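Local coordinates for RNA-directed RNA polymerase (Infectious pancreatic necrosis virus, PDB 3ZED), which copies the viral RNA genome as an RNA-directed RNA polymerase and probably occurs both free and covalently attached to that RNA, at residues B[303-308]-B[319-324]. Sequence-based numbering, arbitrary orientation.
Sequences FPKGER and RNIWSA
Glu307 OE2 is gripped by two cationic groups: NH2 of Arg319 forms a salt bridge to it at 2.7 Å, and NZ of Lys305 reaches the same oxygen at 2.9 Å, on its anti side and 27° out of the carboxylate plane. The other oxygen, OE1, offers its syn lone pair to Arg319 NE in a longer, bent bond of 3.2 Å. The carboxylate and guanidinium planes are 29° apart, so this two-point grip is not flat. Arg319 and Lys305 lie side by side, pointing the same way, with Lys305 CD over one guanidinium face; the carboxylate probably offsets the repulsion between Lys305 NZ and Arg319 NH2, 4.1 Å from each other. This network sits toward the connecting-loop end of an antiparallel beta hairpin, strands 299-310 and 320-323, in the palm region of the polymerase. Phe303 and Ile321 make its hydrogen-bonded pair, Ile321 N giving a nearly straight 2.7 Å bond to Phe303 O and Phe303 N returning one to Ile321 O; just beyond, Lys305 N bonds to Arg319 O. Lys305 CG, anti to the backbone N (chi1 -165°), meets Ile321 CG1, and Lys305 CE touches Ile321 CD1 at 3.9 Å. On the face of Pro304 and Asn320, helix 164-179 packs against the hairpin, its Gln167 NE2 hydrogen-bonded to Asn320 OD1. Between the strands, Asn320 CA approaches Phe303 O at 3.4 Å in a CA-H...O contact.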
ATOM      1  N   PHE B 303      11.847  -7.336  -6.493  1.00 45.01           N
ATOM      2  CA  PHE B 303      12.574  -7.130  -5.255  1.00 45.61           C
ATOM      3  C   PHE B 303      12.136  -8.130  -4.176  1.00 47.38           C
ATOM      4  O   PHE B 303      10.941  -8.231  -3.901  1.00 44.63           O
ATOM      5  CB  PHE B 303      12.337  -5.676  -4.790  1.00 47.60           C
ATOM      6  CG  PHE B 303      13.206  -5.198  -3.658  1.00 50.85           C
ATOM      7  CD1 PHE B 303      12.805  -5.356  -2.333  1.00 54.69           C
ATOM      8  CD2 PHE B 303      14.388  -4.510  -3.913  1.00 55.71           C
ATOM      9  CE1 PHE B 303      13.609  -4.905  -1.278  1.00 55.93           C
ATOM     10  CE2 PHE B 303      15.185  -4.047  -2.862  1.00 59.15           C
ATOM     11  CZ  PHE B 303      14.790  -4.248  -1.552  1.00 56.77           C
ATOM     12  N   PRO B 304      13.076  -8.866  -3.526  1.00 46.02           N
ATOM     13  CA  PRO B 304      12.663  -9.785  -2.434  1.00 44.24           C
ATOM     14  C   PRO B 304      12.347  -8.994  -1.166  1.00 49.09           C
ATOM     15  O   PRO B 304      13.181  -8.213  -0.702  1.00 50.42           O
ATOM     16  CB  PRO B 304      13.880 -10.697  -2.263  1.00 46.75           C
ATOM     17  CG  PRO B 304      15.050  -9.861  -2.691  1.00 52.16           C
ATOM     18  CD  PRO B 304      14.545  -8.877  -3.723  1.00 47.99           C
ATOM     19  N   LYS B 305      11.130  -9.131  -0.635  1.00 44.65           N
ATOM     20  CA  LYS B 305      10.721  -8.362   0.547  1.00 43.27           C
ATOM     21  C   LYS B 305      11.364  -8.909   1.841  1.00 46.98           C
ATOM     22  O   LYS B 305      11.332 -10.122   2.078  1.00 44.28           O
ATOM     23  CB  LYS B 305       9.186  -8.379   0.674  1.00 45.07           C
ATOM     24  CG  LYS B 305       8.622  -7.354   1.629  1.00 46.46           C
ATOM     25  CD  LYS B 305       7.102  -7.310   1.544  1.00 51.74           C
ATOM     26  CE  LYS B 305       6.535  -6.117   2.288  1.00 58.97           C
ATOM     27  NZ  LYS B 305       6.569  -6.321   3.757  1.00 73.27           N
ATOM     28  N   GLY B 306      11.923  -8.005   2.652  1.00 44.95           N
ATOM     29  CA  GLY B 306      12.498  -8.332   3.956  1.00 45.40           C
ATOM     30  C   GLY B 306      11.374  -8.599   4.937  1.00 50.15           C
ATOM     31  O   GLY B 306      10.519  -7.740   5.143  1.00 50.63           O
ATOM     32  N   GLU B 307      11.302  -9.816   5.468  1.00 47.49           N
ATOM     33  CA  GLU B 307      10.242 -10.226   6.394  1.00 45.77           C
ATOM     34  C   GLU B 307      10.704 -11.305   7.345  1.00 45.45           C
ATOM     35  O   GLU B 307      11.774 -11.881   7.150  1.00 45.57           O
ATOM     36  CB  GLU B 307       9.041 -10.759   5.599  1.00 47.32           C
ATOM     37  CG  GLU B 307       7.955  -9.723   5.482  1.00 59.78           C
ATOM     38  CD  GLU B 307       6.870 -10.036   4.487  1.00 75.38           C
ATOM     39  OE1 GLU B 307       6.780 -11.201   4.034  1.00 65.86           O
ATOM     40  OE2 GLU B 307       6.085  -9.111   4.184  1.00 77.10           O
ATOM     41  N   ARG B 308       9.874 -11.612   8.344  1.00 38.76           N
ATOM     42  CA  ARG B 308      10.143 -12.671   9.294  1.00 38.21           C
ATOM     43  C   ARG B 308       9.470 -13.914   8.717  1.00 44.21           C
ATOM     44  O   ARG B 308       8.278 -14.170   8.924  1.00 44.51           O
ATOM     45  CB  ARG B 308       9.713 -12.277  10.728  1.00 36.80           C
ATOM     46  CG  ARG B 308      10.694 -11.230  11.302  1.00 45.02           C
ATOM     47  CD  ARG B 308      10.288 -10.437  12.535  1.00 44.20           C
ATOM     48  NE  ARG B 308       9.529  -9.249  12.185  1.00 49.19           N
ATOM     49  CZ  ARG B 308       9.896  -7.989  12.386  1.00 49.75           C
ATOM     50  NH1 ARG B 308      11.045  -7.709  12.974  1.00 45.20           N
ATOM     51  NH2 ARG B 308       9.114  -7.003  12.004  1.00 48.59           N
ATOM     52  N   ARG B 319       8.116 -13.131  -0.298  1.00 43.82           N
ATOM     53  CA  ARG B 319       7.178 -12.167  -0.870  1.00 43.67           C
ATOM     54  C   ARG B 319       7.951 -11.191  -1.774  1.00 44.80           C
ATOM     55  O   ARG B 319       9.132 -10.889  -1.528  1.00 44.37           O
ATOM     56  CB  ARG B 319       6.369 -11.439   0.219  1.00 45.66           C
ATOM     57  CG  ARG B 319       5.444 -12.390   0.984  1.00 60.84           C
ATOM     58  CD  ARG B 319       4.083 -11.795   1.273  1.00 74.94           C
ATOM     59  NE  ARG B 319       4.084 -10.899   2.428  1.00 88.31           N
ATOM     60  CZ  ARG B 319       3.451  -9.730   2.466  1.00109.86           C
ATOM     61  NH1 ARG B 319       2.777  -9.296   1.407  1.00104.32           N
ATOM     62  NH2 ARG B 319       3.498  -8.979   3.560  1.00 94.69           N
ATOM     63  N   ASN B 320       7.297 -10.762  -2.849  1.00 40.08           N
ATOM     64  CA  ASN B 320       7.924  -9.885  -3.836  1.00 41.56           C
ATOM     65  C   ASN B 320       7.384  -8.482  -3.837  1.00 46.34           C
ATOM     66  O   ASN B 320       6.174  -8.288  -3.771  1.00 46.94           O
ATOM     67  CB  ASN B 320       7.752 -10.474  -5.236  1.00 40.56           C
ATOM     68  CG  ASN B 320       8.475 -11.782  -5.427  1.00 49.42           C
ATOM     69  OD1 ASN B 320       9.636 -11.915  -5.085  1.00 42.80           O
ATOM     70  ND2 ASN B 320       7.810 -12.772  -5.998  1.00 45.07           N
ATOM     71  N   ILE B 321       8.291  -7.502  -3.970  1.00 42.93           N
ATOM     72  CA  ILE B 321       7.927  -6.107  -4.174  1.00 41.12           C
ATOM     73  C   ILE B 321       8.118  -5.848  -5.677  1.00 45.66           C
ATOM     74  O   ILE B 321       9.227  -6.016  -6.197  1.00 47.15           O
ATOM     75  CB  ILE B 321       8.721  -5.102  -3.291  1.00 43.61           C
ATOM     76  CG1 ILE B 321       8.498  -5.327  -1.763  1.00 43.56           C
ATOM     77  CG2 ILE B 321       8.491  -3.636  -3.739  1.00 41.72           C
ATOM     78  CD1 ILE B 321       7.611  -4.316  -0.955  1.00 56.78           C
ATOM     79  N   TRP B 322       7.038  -5.495  -6.376  1.00 40.71           N
ATOM     80  CA  TRP B 322       7.091  -5.155  -7.796  1.00 40.62           C
ATOM     81  C   TRP B 322       7.544  -3.700  -7.833  1.00 46.43           C
ATOM     82  O   TRP B 322       6.767  -2.782  -7.535  1.00 45.27           O
ATOM     83  CB  TRP B 322       5.725  -5.379  -8.425  1.00 39.03           C
ATOM     84  CG  TRP B 322       5.699  -5.348  -9.926  1.00 42.14           C
ATOM     85  CD1 TRP B 322       5.773  -6.421 -10.766  1.00 46.14           C
ATOM     86  CD2 TRP B 322       5.455  -4.199 -10.758  1.00 42.65           C
ATOM     87  NE1 TRP B 322       5.602  -6.012 -12.073  1.00 47.61           N
ATOM     88  CE2 TRP B 322       5.416  -4.653 -12.097  1.00 48.37           C
ATOM     89  CE3 TRP B 322       5.268  -2.822 -10.500  1.00 43.27           C
ATOM     90  CZ2 TRP B 322       5.200  -3.783 -13.176  1.00 48.32           C
ATOM     91  CZ3 TRP B 322       5.051  -1.965 -11.562  1.00 45.29           C
ATOM     92  CH2 TRP B 322       5.025  -2.442 -12.886  1.00 47.51           C
ATOM     93  N   SER B 323       8.845  -3.500  -8.060  1.00 44.36           N
ATOM     94  CA  SER B 323       9.396  -2.173  -7.950  1.00 44.70           C
ATOM     95  C   SER B 323       9.242  -1.406  -9.271  1.00 50.35           C
ATOM     96  O   SER B 323      10.028  -1.555 -10.210  1.00 50.45           O
ATOM     97  CB  SER B 323      10.836  -2.241  -7.455  1.00 49.05           C
ATOM     98  OG  SER B 323      11.271  -0.951  -7.067  1.00 65.14           O
ATOM     99  N   ALA B 324       8.185  -0.579  -9.317  1.00 48.19           N
ATOM    100  CA  ALA B 324       7.783   0.239 -10.459  1.00 48.60           C
ATOM    101  C   ALA B 324       8.847   1.223 -10.867  1.00 51.21           C
ATOM    102  O   ALA B 324       9.424   1.897 -10.001  1.00 49.41           O
ATOM    103  CB  ALA B 324       6.504   1.017 -10.130  1.00 48.82           C
TER